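Local atomic coordinates of probable enoyl-CoA hydratase/isomerase (Mycobacterium abscessus, PDB entry 3SWX), a protein that probably acts on enoyl-CoA thioesters as a hydratase or isomerase of the crotonase-like family. Residues E131-A136 / F173-A178; A108-V113 / G191-T196; G23-A28 / Y60-L65; I152-T157 / I181-E186. All blocks are in the same frame, centred on the assembly; numbering follows the deposited sequence.

Interaction 1 (E131-A136 / F173-A178); sequences ETATFA and FDAVEA
Two backbone hydrogen bonds pair Phe135 with Phe173 as an antiparallel hydrogen-bonded pair. Phe135 N gives its hydrogen to Phe173 O at 2.7 Å, nearly along the C=O axis. Phe173 N returns a bond to Phe135 O at 2.8 Å, in the plane of that carbonyl. Next to them Thr134 and Asp174 form a non-hydrogen-bonded pair, with CA atoms 4.3 Å apart. Thr134 CA makes a CH contact with Phe173 O.

The apolar part lies on the sheet face that carries both phenylalanines. CG of Phe173 sits in the crowded position between its backbone N and carbonyl carbon (chi1 57°), which swings the ring back under Phe135. Phe135 CB then rests over one face of the Phe173 ring, 3.5 Å from its centroid, as a CH-pi contact. The two rings are nearly parallel, at 19°, but slid so far apart that they barely overlap. Phe135 runs on to the helix, where its CE1 meets Ala178 CB at 3.4 Å. Ala133 CB and Ala175 CB touch at 4.2 Å. Trp166 stacks on the Phe173 ring, and Val109 and Val113 touch Phe135, so these rings are buried.

The side-chain polar contact is a helix cap. Asp174 OD1 accepts from Glu177 N at 3.0 Å in a nearly straight bond of 169°. This fixes the first turn of helix 175-180 just where the strand ends.

A short antiparallel strand pair running directly into an N-capped helix closes the edge of the small second sheet of this crotonase-like fold.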
loop_
_atom_site.group_PDB
_atom_site.type_symbol
_atom_site.label_atom_id
_atom_site.label_comp_id
_atom_site.label_asym_id
_atom_site.label_seq_id
_atom_site.Cartn_x
_atom_site.Cartn_y
_atom_site.Cartn_z
ATOM N N GLU B 131 14.313 19.844 -3.664
ATOM C CA GLU B 131 15.446 18.925 -3.471
ATOM C C GLU B 131 16.119 18.983 -2.086
ATOM O O GLU B 131 16.846 18.054 -1.709
ATOM C CB GLU B 131 16.474 19.089 -4.604
ATOM C CG GLU B 131 16.959 20.512 -4.830
ATOM C CD GLU B 131 17.793 20.672 -6.107
ATOM O OE1 GLU B 131 18.461 19.684 -6.510
ATOM O OE2 GLU B 131 17.778 21.792 -6.689
ATOM N N THR B 132 15.872 20.038 -1.315
ATOM C CA THR B 132 16.481 20.160 0.012
ATOM C C THR B 132 15.692 19.451 1.107
ATOM O O THR B 132 16.172 19.349 2.214
ATOM C CB THR B 132 16.610 21.641 0.474
ATOM O OG1 THR B 132 15.307 22.168 0.780
ATOM C CG2 THR B 132 17.258 22.495 -0.595
ATOM N N ALA B 133 14.470 19.000 0.834
ATOM C CA ALA B 133 13.624 18.475 1.908
ATOM C C ALA B 133 14.292 17.300 2.624
ATOM O O ALA B 133 14.777 16.379 1.977
ATOM C CB ALA B 133 12.263 18.059 1.374
ATOM N N THR B 134 14.362 17.368 3.953
ATOM C CA THR B 134 14.641 16.177 4.774
ATOM C C THR B 134 13.523 15.941 5.792
ATOM O O THR B 134 12.759 16.856 6.116
ATOM C CB THR B 134 15.977 16.247 5.520
ATOM O OG1 THR B 134 15.929 17.314 6.457
ATOM C CG2 THR B 134 17.144 16.426 4.569
ATOM N N PHE B 135 13.451 14.713 6.304
ATOM C CA PHE B 135 12.349 14.269 7.166
ATOM C C PHE B 135 12.856 13.490 8.389
ATOM O O PHE B 135 13.762 12.664 8.277
ATOM C CB PHE B 135 11.387 13.364 6.381
ATOM C CG PHE B 135 10.869 13.978 5.108
ATOM C CD1 PHE B 135 11.618 13.922 3.943
ATOM C CD2 PHE B 135 9.632 14.594 5.067
ATOM C CE1 PHE B 135 11.159 14.498 2.780
ATOM C CE2 PHE B 135 9.158 15.163 3.894
ATOM C CZ PHE B 135 9.922 15.116 2.750
ATOM N N ALA B 136 12.249 13.725 9.546
ATOM C CA ALA B 136 12.566 12.935 10.736
ATOM C C ALA B 136 11.396 12.826 11.716
ATOM O O ALA B 136 10.872 13.843 12.219
ATOM C CB ALA B 136 13.809 13.487 11.433
ATOM N N PHE B 173 15.608 10.984 6.997
ATOM C CA PHE B 173 15.649 10.551 5.589
ATOM C C PHE B 173 15.393 11.716 4.641
ATOM O O PHE B 173 14.751 12.679 4.997
ATOM C CB PHE B 173 14.690 9.384 5.308
ATOM C CG PHE B 173 13.234 9.656 5.649
ATOM C CD1 PHE B 173 12.800 9.649 6.975
ATOM C CD2 PHE B 173 12.294 9.867 4.638
ATOM C CE1 PHE B 173 11.469 9.877 7.304
ATOM C CE2 PHE B 173 10.934 10.113 4.962
ATOM C CZ PHE B 173 10.533 10.109 6.299
ATOM N N ASP B 174 15.899 11.611 3.421
ATOM C CA ASP B 174 15.894 12.737 2.488
ATOM C C ASP B 174 14.768 12.658 1.468
ATOM O O ASP B 174 13.982 11.690 1.452
ATOM C CB ASP B 174 17.265 12.872 1.816
ATOM C CG ASP B 174 17.599 11.732 0.889
ATOM O OD1 ASP B 174 16.715 10.943 0.505
ATOM O OD2 ASP B 174 18.773 11.640 0.524
ATOM N N ALA B 175 14.679 13.688 0.629
ATOM C CA ALA B 175 13.614 13.771 -0.383
ATOM C C ALA B 175 13.590 12.546 -1.294
ATOM O O ALA B 175 12.506 12.051 -1.608
ATOM C CB ALA B 175 13.739 15.064 -1.217
ATOM N N VAL B 176 14.760 12.061 -1.717
ATOM C CA VAL B 176 14.810 10.902 -2.629
ATOM C C VAL B 176 14.124 9.697 -1.958
ATOM O O VAL B 176 13.300 9.028 -2.561
ATOM C CB VAL B 176 16.270 10.551 -3.083
ATOM C CG1 VAL B 176 16.331 9.210 -3.822
ATOM C CG2 VAL B 176 16.848 11.668 -3.987
ATOM N N GLU B 177 14.461 9.442 -0.700
ATOM C CA GLU B 177 13.865 8.337 0.021
ATOM C C GLU B 177 12.357 8.569 0.240
ATOM O O GLU B 177 11.567 7.650 0.045
ATOM C CB GLU B 177 14.621 8.114 1.331
ATOM C CG GLU B 177 14.028 7.053 2.260
ATOM C CD GLU B 177 14.110 5.627 1.736
ATOM O OE1 GLU B 177 14.773 5.351 0.695
ATOM O OE2 GLU B 177 13.485 4.768 2.408
ATOM N N ALA B 178 11.953 9.793 0.589
ATOM C CA ALA B 178 10.522 10.099 0.806
ATOM C C ALA B 178 9.675 9.858 -0.468
ATOM O O ALA B 178 8.519 9.397 -0.404
ATOM C CB ALA B 178 10.339 11.538 1.338
#

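Interaction 2 (A108-V113 / G191-T196); sequences AVHGKV and GEHVDT
Gly191 opens the second segment with a positive phi of 82°, a backbone shape that favours glycine. Its CA lies at the edge of the His193 ring, and its N is hydrogen-bonded to Asp130 OD2. Glu192 follows and uses its backbone: its O accepts from both Thr196 N and Thr196 OG1, which ties down the first turn of helix 193-205.

His193 carries the contact. Its CG stands between backbone N and carbonyl carbon (chi1 51°), so the imidazole is pushed out against the end of strand 105-109. His110 CB lies over one ring face, 3.8 Å from the centroid, as a CH-pi contact. Val194 CG2 packs on the opposite face, so the ring is clasped between two aliphatic groups. His193 CD2 approaches Val109 O at 3.6 Å. The two imidazoles meet obliquely, with planes at 31° and His193 NE2 3.3 Å from His110 ND1. His110 NE2 is hydrogen-bonded to Gly63 O, which limits rotation of the His110 ring. Ala108 CB points at the helix backbone and sits 3.5 Å from His193 O.

Val194 adds a looser touch, CG2 to Ala108 CB at 4.5 Å. Further on, Thr196 leans on strand 186-188.

This is helix-on-sheet packing: the first turn of helix 193-205 lies against the C-terminal end of strand 105-109, a central strand of the larger sheet in the crotonase-like fold.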
loop_
_atom_site.group_PDB
_atom_site.type_symbol
_atom_site.label_atom_id
_atom_site.label_comp_id
_atom_site.label_asym_id
_atom_site.label_seq_id
_atom_site.Cartn_x
_atom_site.Cartn_y
_atom_site.Cartn_z
ATOM N N ALA B 108 3.401 21.494 0.092
ATOM C CA ALA B 108 4.697 21.757 -0.523
ATOM C C ALA B 108 5.723 21.914 0.592
ATOM O O ALA B 108 5.569 22.785 1.440
ATOM C CB ALA B 108 4.642 23.046 -1.370
ATOM N N VAL B 109 6.770 21.081 0.572
ATOM C CA VAL B 109 7.756 21.043 1.643
ATOM C C VAL B 109 9.176 21.344 1.144
ATOM O O VAL B 109 9.521 21.099 -0.005
ATOM C CB VAL B 109 7.749 19.677 2.449
ATOM C CG1 VAL B 109 6.338 19.355 3.014
ATOM C CG2 VAL B 109 8.298 18.495 1.621
ATOM N N HIS B 110 9.985 21.874 2.053
ATOM C CA HIS B 110 11.395 22.157 1.817
ATOM C C HIS B 110 12.093 22.198 3.174
ATOM O O HIS B 110 11.451 22.416 4.189
ATOM C CB HIS B 110 11.548 23.510 1.132
ATOM C CG HIS B 110 11.302 24.680 2.039
ATOM N ND1 HIS B 110 10.060 24.969 2.565
ATOM C CD2 HIS B 110 12.145 25.628 2.521
ATOM C CE1 HIS B 110 10.148 26.044 3.327
ATOM N NE2 HIS B 110 11.401 26.467 3.311
ATOM N N GLY B 111 13.408 21.999 3.180
ATOM C CA GLY B 111 14.185 21.968 4.429
ATOM C C GLY B 111 13.733 20.842 5.346
ATOM O O GLY B 111 13.217 19.823 4.882
ATOM N N LYS B 112 13.901 21.027 6.647
ATOM C CA LYS B 112 13.448 20.020 7.622
ATOM C C LYS B 112 11.940 19.920 7.757
ATOM O O LYS B 112 11.213 20.934 7.916
ATOM C CB LYS B 112 14.059 20.276 8.996
ATOM C CG LYS B 112 15.564 20.087 8.979
ATOM C CD LYS B 112 16.160 20.188 10.377
ATOM C CE LYS B 112 17.653 19.906 10.365
ATOM N NZ LYS B 112 18.117 19.730 11.765
ATOM N N VAL B 113 11.472 18.685 7.691
ATOM C CA VAL B 113 10.097 18.357 7.917
ATOM C C VAL B 113 10.133 17.405 9.124
ATOM O O VAL B 113 10.445 16.193 8.981
ATOM C CB VAL B 113 9.482 17.687 6.669
ATOM C CG1 VAL B 113 8.014 17.316 6.918
ATOM C CG2 VAL B 113 9.602 18.609 5.443
ATOM N N GLY B 191 13.435 25.724 -4.068
ATOM C CA GLY B 191 12.505 26.867 -4.088
ATOM C C GLY B 191 11.279 26.767 -4.993
ATOM O O GLY B 191 10.440 27.653 -4.950
ATOM N N GLU B 192 11.141 25.690 -5.774
ATOM C CA GLU B 192 10.033 25.560 -6.749
ATOM C C GLU B 192 8.832 24.764 -6.260
ATOM O O GLU B 192 7.895 24.527 -7.022
ATOM C CB GLU B 192 10.496 24.823 -7.989
ATOM C CG GLU B 192 11.809 25.203 -8.485
ATOM C CD GLU B 192 11.712 25.998 -9.683
ATOM O OE1 GLU B 192 12.199 25.482 -10.720
ATOM O OE2 GLU B 192 11.129 27.114 -9.582
ATOM N N HIS B 193 8.904 24.288 -5.028
ATOM C CA HIS B 193 7.877 23.412 -4.462
ATOM C C HIS B 193 6.503 24.076 -4.391
ATOM O O HIS B 193 5.510 23.457 -4.729
ATOM C CB HIS B 193 8.297 22.905 -3.078
ATOM C CG HIS B 193 8.739 23.980 -2.135
ATOM N ND1 HIS B 193 9.825 24.793 -2.385
ATOM C CD2 HIS B 193 8.252 24.364 -0.932
ATOM C CE1 HIS B 193 9.982 25.636 -1.378
ATOM N NE2 HIS B 193 9.031 25.403 -0.490
ATOM N N VAL B 194 6.453 25.338 -3.970
ATOM C CA VAL B 194 5.165 26.048 -3.858
ATOM C C VAL B 194 4.556 26.300 -5.250
ATOM O O VAL B 194 3.409 25.960 -5.491
ATOM C CB VAL B 194 5.275 27.382 -3.101
ATOM C CG1 VAL B 194 3.863 27.903 -2.772
ATOM C CG2 VAL B 194 6.123 27.239 -1.820
ATOM N N ASP B 195 5.333 26.835 -6.183
ATOM C CA ASP B 195 4.815 27.030 -7.555
ATOM C C ASP B 195 4.420 25.726 -8.261
ATOM O O ASP B 195 3.468 25.730 -9.027
ATOM C CB ASP B 195 5.806 27.795 -8.432
ATOM C CG ASP B 195 6.005 29.237 -7.970
ATOM O OD1 ASP B 195 5.092 29.819 -7.340
ATOM O OD2 ASP B 195 7.086 29.768 -8.231
ATOM N N THR B 196 5.132 24.625 -8.012
ATOM C CA THR B 196 4.764 23.355 -8.623
ATOM C C THR B 196 3.443 22.893 -8.030
ATOM O O THR B 196 2.551 22.464 -8.777
ATOM C CB THR B 196 5.872 22.280 -8.483
ATOM O OG1 THR B 196 7.062 22.757 -9.121
ATOM C CG2 THR B 196 5.466 20.942 -9.133
#

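Interaction 3 (G23-A28 / Y60-L65); sequences GLNRPA and YGEGPL
Tyr60 CG takes the crowded position between its backbone N and carbonyl carbon (chi1 72°). This folds the phenol across the neighbouring strand, over Gly23. Glu62 has its CG beside the backbone N (chi1 -71°) and bends again at chi2 (-79°), which turns its carboxylate back toward the phenol.

The meeting point is Tyr60 OH, which donates to Glu62 OE2 at 2.7 Å. Glu62 OE2 lies in the plane of the phenol ring and accepts through its anti lone pair. Gly23 CA sits over one ring face, 3.7 Å from the centroid, as a CH-pi contact. Gly23 has no side chain, and the phenol lies close against its CA.

The strands themselves run parallel. Leu24 N donates to Tyr60 O at 2.9 Å, and Glu62 N donates to Leu24 O at 2.8 Å. Both bonds are nearly straight and lie in the carbonyl planes. Leu24 leaves from the other side of the sheet, with CG 3.5 Å from Tyr60 O, and its side chain reaches Met37 and Leu41 of helix 35-50. Glu62 CB and CG run beside Asn25, each 3.8 Å from Asn25 OD1. Past the strand ends, Pro27 CB packs on Gly63 CA at 4.1 Å.

The strands are the two ends of a beta-alpha-beta crossover through helix 35-50. Arg12 makes a salt bridge to Glu62 OE2, and Arg14 bonds to Tyr60 OH. The phenol, carboxylate and two guanidinium groups thus form one polar network, in which the nearby positive charges would favour an ionised Glu62.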
loop_
_atom_site.group_PDB
_atom_site.type_symbol
_atom_site.label_atom_id
_atom_site.label_comp_id
_atom_site.label_asym_id
_atom_site.label_seq_id
_atom_site.Cartn_x
_atom_site.Cartn_y
_atom_site.Cartn_z
ATOM N N GLY B 23 0.288 29.870 3.901
ATOM C CA GLY B 23 1.685 29.783 4.300
ATOM C C GLY B 23 1.824 29.805 5.814
ATOM O O GLY B 23 1.343 30.733 6.467
ATOM N N LEU B 24 2.432 28.763 6.379
ATOM C CA LEU B 24 2.810 28.812 7.782
ATOM C C LEU B 24 3.758 29.991 7.911
ATOM O O LEU B 24 4.723 30.121 7.146
ATOM C CB LEU B 24 3.477 27.516 8.250
ATOM C CG LEU B 24 2.728 26.184 8.027
ATOM C CD1 LEU B 24 3.576 25.025 8.560
ATOM C CD2 LEU B 24 1.309 26.195 8.656
ATOM N N ASN B 25 3.493 30.872 8.858
ATOM C CA ASN B 25 4.237 32.129 8.888
ATOM C C ASN B 25 4.765 32.501 10.275
ATOM O O ASN B 25 4.470 33.577 10.779
ATOM C CB ASN B 25 3.378 33.261 8.271
ATOM C CG ASN B 25 4.193 34.517 7.989
ATOM O OD1 ASN B 25 5.403 34.439 7.798
ATOM N ND2 ASN B 25 3.543 35.669 7.986
ATOM N N ARG B 26 5.565 31.618 10.880
ATOM C CA ARG B 26 6.339 31.955 12.095
ATOM C C ARG B 26 7.809 31.656 11.824
ATOM O O ARG B 26 8.452 30.873 12.542
ATOM C CB ARG B 26 5.845 31.176 13.317
ATOM C CG ARG B 26 4.345 31.340 13.591
ATOM C CD ARG B 26 3.912 30.597 14.846
ATOM N NE ARG B 26 4.550 31.158 16.037
ATOM C CZ ARG B 26 5.226 30.473 16.965
ATOM N NH1 ARG B 26 5.378 29.151 16.895
ATOM N NH2 ARG B 26 5.760 31.131 17.993
ATOM N N PRO B 27 8.355 32.286 10.774
ATOM C CA PRO B 27 9.666 31.896 10.262
ATOM C C PRO B 27 10.803 32.039 11.286
ATOM O O PRO B 27 11.675 31.195 11.315
ATOM C CB PRO B 27 9.861 32.831 9.057
ATOM C CG PRO B 27 8.958 34.002 9.337
ATOM C CD PRO B 27 7.769 33.381 9.985
ATOM N N ALA B 28 10.764 33.071 12.132
ATOM C CA ALA B 28 11.745 33.245 13.233
ATOM C C ALA B 28 11.746 32.084 14.242
ATOM O O ALA B 28 12.726 31.865 14.949
ATOM C CB ALA B 28 11.481 34.555 13.955
ATOM N N TYR B 60 2.175 25.390 2.567
ATOM C CA TYR B 60 3.642 25.427 2.539
ATOM C C TYR B 60 4.065 26.196 3.788
ATOM O O TYR B 60 3.211 26.633 4.573
ATOM C CB TYR B 60 4.156 26.112 1.260
ATOM C CG TYR B 60 3.927 27.596 1.278
ATOM C CD1 TYR B 60 2.653 28.123 1.057
ATOM C CD2 TYR B 60 4.978 28.483 1.553
ATOM C CE1 TYR B 60 2.433 29.469 1.111
ATOM C CE2 TYR B 60 4.766 29.826 1.598
ATOM C CZ TYR B 60 3.491 30.321 1.375
ATOM O OH TYR B 60 3.264 31.673 1.428
ATOM N N GLY B 61 5.368 26.339 3.986
ATOM C CA GLY B 61 5.901 27.130 5.093
ATOM C C GLY B 61 6.783 28.275 4.611
ATOM O O GLY B 61 7.568 28.077 3.709
ATOM N N GLU B 62 6.651 29.465 5.214
ATOM C CA GLU B 62 7.564 30.598 4.934
ATOM C C GLU B 62 8.910 30.380 5.621
ATOM O O GLU B 62 8.993 29.663 6.615
ATOM C CB GLU B 62 6.957 31.928 5.410
ATOM C CG GLU B 62 5.750 32.445 4.567
ATOM C CD GLU B 62 6.186 33.114 3.263
ATOM O OE1 GLU B 62 7.246 33.773 3.270
ATOM O OE2 GLU B 62 5.481 32.982 2.232
ATOM N N GLY B 63 9.964 30.986 5.085
ATOM C CA GLY B 63 11.287 30.917 5.682
ATOM C C GLY B 63 12.089 29.651 5.384
ATOM O O GLY B 63 11.822 28.942 4.402
ATOM N N PRO B 64 13.078 29.352 6.236
ATOM C CA PRO B 64 14.060 28.313 5.897
ATOM C C PRO B 64 13.528 26.868 5.779
ATOM O O PRO B 64 14.089 26.088 5.003
ATOM C CB PRO B 64 15.114 28.417 7.009
ATOM C CG PRO B 64 14.679 29.509 7.915
ATOM C CD PRO B 64 13.506 30.200 7.358
ATOM N N LEU B 65 12.474 26.516 6.509
ATOM C CA LEU B 65 11.962 25.155 6.454
ATOM C C LEU B 65 10.458 25.061 6.718
ATOM O O LEU B 65 9.827 26.017 7.172
ATOM C CB LEU B 65 12.746 24.278 7.421
ATOM C CG LEU B 65 12.740 24.725 8.880
ATOM C CD1 LEU B 65 11.535 24.153 9.620
ATOM C CD2 LEU B 65 14.048 24.291 9.560
#

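Interaction 4 (I152-T157 / I181-E186); sequences IRFPRT and IGIVQE
Helix 150-158 packs here on the loop that joins helix 175-180 to strand 186-188 in the crotonase-like fold. No hydrogen bond crosses between the segments. The helix is kinked at Pro155, whose N has no bond to the turn before.

Phe154 carries the apolar part of the contact. From CB its CG goes anti to the backbone N (chi1 -158°), which brings the end of the ring nearer the loop. CB and CG make no close contact with the loop. The far end of the ring does the touching. CE1 meets Ile183 CD1 at 3.6 Å and Ile181 CD1 at 3.8 Å. CZ also lies 3.6 Å from Ile183 CD1. Ile181 CD1 comes in at the ring edge, in its plane. Ile181 CG1 holds the crowded position (chi1 72°), and the chain then extends to bring CD1 to this edge. Leu122, Met167 and Phe173 also pack on Phe154, so its surroundings are apolar.

Polar links lie at the margins. Arg156 forms a salt bridge to Asp227 of the second subunit. Gln185 NE2 bonds to Asn162 OD1 of the third subunit, and also weakly to Gly182 O. Loop and helix thus both face neighbours in the trimer.

Gly182 turns with a positive phi of 98°, where a side chain would jam against the preceding carbonyl. Its own carbonyl is met by a methyl group: Thr157 CG2 lies 3.2 Å from Gly182 O.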
loop_
_atom_site.group_PDB
_atom_site.type_symbol
_atom_site.label_atom_id
_atom_site.label_comp_id
_atom_site.label_asym_id
_atom_site.label_seq_id
_atom_site.Cartn_x
_atom_site.Cartn_y
_atom_site.Cartn_z
ATOM N N ILE B 152 -0.894 5.351 11.284
ATOM C CA ILE B 152 -1.940 4.829 10.415
ATOM C C ILE B 152 -1.521 4.982 8.947
ATOM O O ILE B 152 -1.541 4.019 8.188
ATOM C CB ILE B 152 -3.284 5.577 10.635
ATOM C CG1 ILE B 152 -3.761 5.395 12.069
ATOM C CG2 ILE B 152 -4.368 5.106 9.606
ATOM C CD1 ILE B 152 -4.803 6.428 12.531
ATOM N N ARG B 153 -1.103 6.192 8.575
ATOM C CA ARG B 153 -0.921 6.537 7.174
ATOM C C ARG B 153 0.439 6.211 6.600
ATOM O O ARG B 153 0.532 6.003 5.417
ATOM C CB ARG B 153 -1.218 8.021 6.959
ATOM C CG ARG B 153 -2.656 8.367 7.340
ATOM C CD ARG B 153 -2.865 9.834 7.496
ATOM N NE ARG B 153 -4.263 10.092 7.844
ATOM C CZ ARG B 153 -4.714 11.177 8.462
ATOM N NH1 ARG B 153 -3.892 12.125 8.854
ATOM N NH2 ARG B 153 -6.005 11.281 8.721
ATOM N N PHE B 154 1.492 6.228 7.418
ATOM C CA PHE B 154 2.840 6.013 6.911
ATOM C C PHE B 154 2.973 4.539 6.446
ATOM O O PHE B 154 3.407 4.282 5.319
ATOM C CB PHE B 154 3.871 6.423 7.980
ATOM C CG PHE B 154 5.274 6.761 7.466
ATOM C CD1 PHE B 154 5.759 6.311 6.266
ATOM C CD2 PHE B 154 6.138 7.467 8.294
ATOM C CE1 PHE B 154 7.080 6.602 5.869
ATOM C CE2 PHE B 154 7.430 7.767 7.907
ATOM C CZ PHE B 154 7.905 7.337 6.681
ATOM N N PRO B 155 2.556 3.565 7.284
ATOM C CA PRO B 155 2.566 2.177 6.814
ATOM C C PRO B 155 1.686 1.908 5.587
ATOM O O PRO B 155 2.051 1.101 4.729
ATOM C CB PRO B 155 2.059 1.392 8.041
ATOM C CG PRO B 155 2.388 2.247 9.175
ATOM C CD PRO B 155 2.108 3.634 8.681
ATOM N N ARG B 156 0.542 2.579 5.499
ATOM C CA ARG B 156 -0.354 2.427 4.343
ATOM C C ARG B 156 0.283 2.967 3.065
ATOM O O ARG B 156 0.224 2.324 2.039
ATOM C CB ARG B 156 -1.713 3.124 4.609
ATOM C CG ARG B 156 -2.879 2.698 3.689
ATOM C CD ARG B 156 -4.109 3.638 3.871
ATOM N NE ARG B 156 -4.732 3.244 5.073
ATOM C CZ ARG B 156 -5.267 3.993 6.019
ATOM N NH1 ARG B 156 -5.374 5.321 5.982
ATOM N NH2 ARG B 156 -5.722 3.319 7.041
ATOM N N THR B 157 0.892 4.152 3.117
ATOM C CA THR B 157 1.560 4.696 1.940
ATOM C C THR B 157 2.883 4.008 1.593
ATOM O O THR B 157 3.128 3.703 0.447
ATOM C CB THR B 157 1.842 6.187 2.092
ATOM O OG1 THR B 157 0.630 6.867 2.413
ATOM C CG2 THR B 157 2.392 6.751 0.796
ATOM N N ILE B 181 9.437 5.909 -1.333
ATOM C CA ILE B 181 8.460 5.169 -0.547
ATOM C C ILE B 181 7.052 5.738 -0.590
ATOM O O ILE B 181 6.188 5.255 0.127
ATOM C CB ILE B 181 8.952 4.934 0.890
ATOM C CG1 ILE B 181 8.940 6.223 1.720
ATOM C CG2 ILE B 181 10.365 4.294 0.835
ATOM C CD1 ILE B 181 9.581 6.068 3.101
ATOM N N GLY B 182 6.818 6.760 -1.416
ATOM C CA GLY B 182 5.457 7.186 -1.751
ATOM C C GLY B 182 4.869 8.366 -0.997
ATOM O O GLY B 182 3.738 8.780 -1.305
ATOM N N ILE B 183 5.590 8.903 -0.012
ATOM C CA ILE B 183 5.113 10.083 0.733
ATOM C C ILE B 183 5.154 11.352 -0.129
ATOM O O ILE B 183 4.297 12.216 -0.021
ATOM C CB ILE B 183 6.017 10.437 1.954
ATOM C CG1 ILE B 183 6.015 9.378 3.021
ATOM C CG2 ILE B 183 5.536 11.732 2.630
ATOM C CD1 ILE B 183 6.984 9.823 4.206
ATOM N N VAL B 184 6.192 11.477 -0.945
ATOM C CA VAL B 184 6.384 12.647 -1.793
ATOM C C VAL B 184 6.119 12.260 -3.243
ATOM O O VAL B 184 6.708 11.299 -3.732
ATOM C CB VAL B 184 7.835 13.155 -1.670
ATOM C CG1 VAL B 184 8.181 14.135 -2.829
ATOM C CG2 VAL B 184 8.042 13.809 -0.319
ATOM N N GLN B 185 5.261 13.006 -3.932
ATOM C CA GLN B 185 4.866 12.652 -5.303
ATOM C C GLN B 185 5.853 13.165 -6.330
ATOM O O GLN B 185 5.997 12.596 -7.398
ATOM C CB GLN B 185 3.472 13.179 -5.652
ATOM C CG GLN B 185 2.344 12.298 -5.152
ATOM C CD GLN B 185 2.416 12.054 -3.662
ATOM O OE1 GLN B 185 2.070 12.930 -2.856
ATOM N NE2 GLN B 185 2.866 10.857 -3.281
ATOM N N GLU B 186 6.539 14.248 -6.013
ATOM C CA GLU B 186 7.456 14.831 -6.969
ATOM C C GLU B 186 8.471 15.690 -6.234
ATOM O O GLU B 186 8.135 16.382 -5.261
ATOM C CB GLU B 186 6.680 15.647 -8.012
ATOM C CG GLU B 186 7.562 16.182 -9.127
ATOM C CD GLU B 186 6.814 17.028 -10.155
ATOM O OE1 GLU B 186 5.543 17.094 -10.123
ATOM O OE2 GLU B 186 7.531 17.632 -10.999
#

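In the fold
Interactions 1, 2 and 4 are buried, whereas interaction 3 is only partly so. Interactions 2 and 3 share the larger sheet, where strands 105-109 and 56-61 are neighbours. The bond from His110 to Gly63 joins the two contacts. Interactions 1 and 2 share the small sheet: Thr134 pairs through its backbone with Gly111 and Val113. Interactions 1 and 4 meet where Phe173 CZ touches Phe154 CZ, and their segments alternate along the chain. Interactions 3 and 4 lie about 23 Å apart between centres. Strand pairing is found in interactions 1 and 3; interactions 2 and 4 rest on side-chain packing. Interaction 3 joins charges within the chain. Interaction 4, which alone reaches other subunits, joins them across subunits.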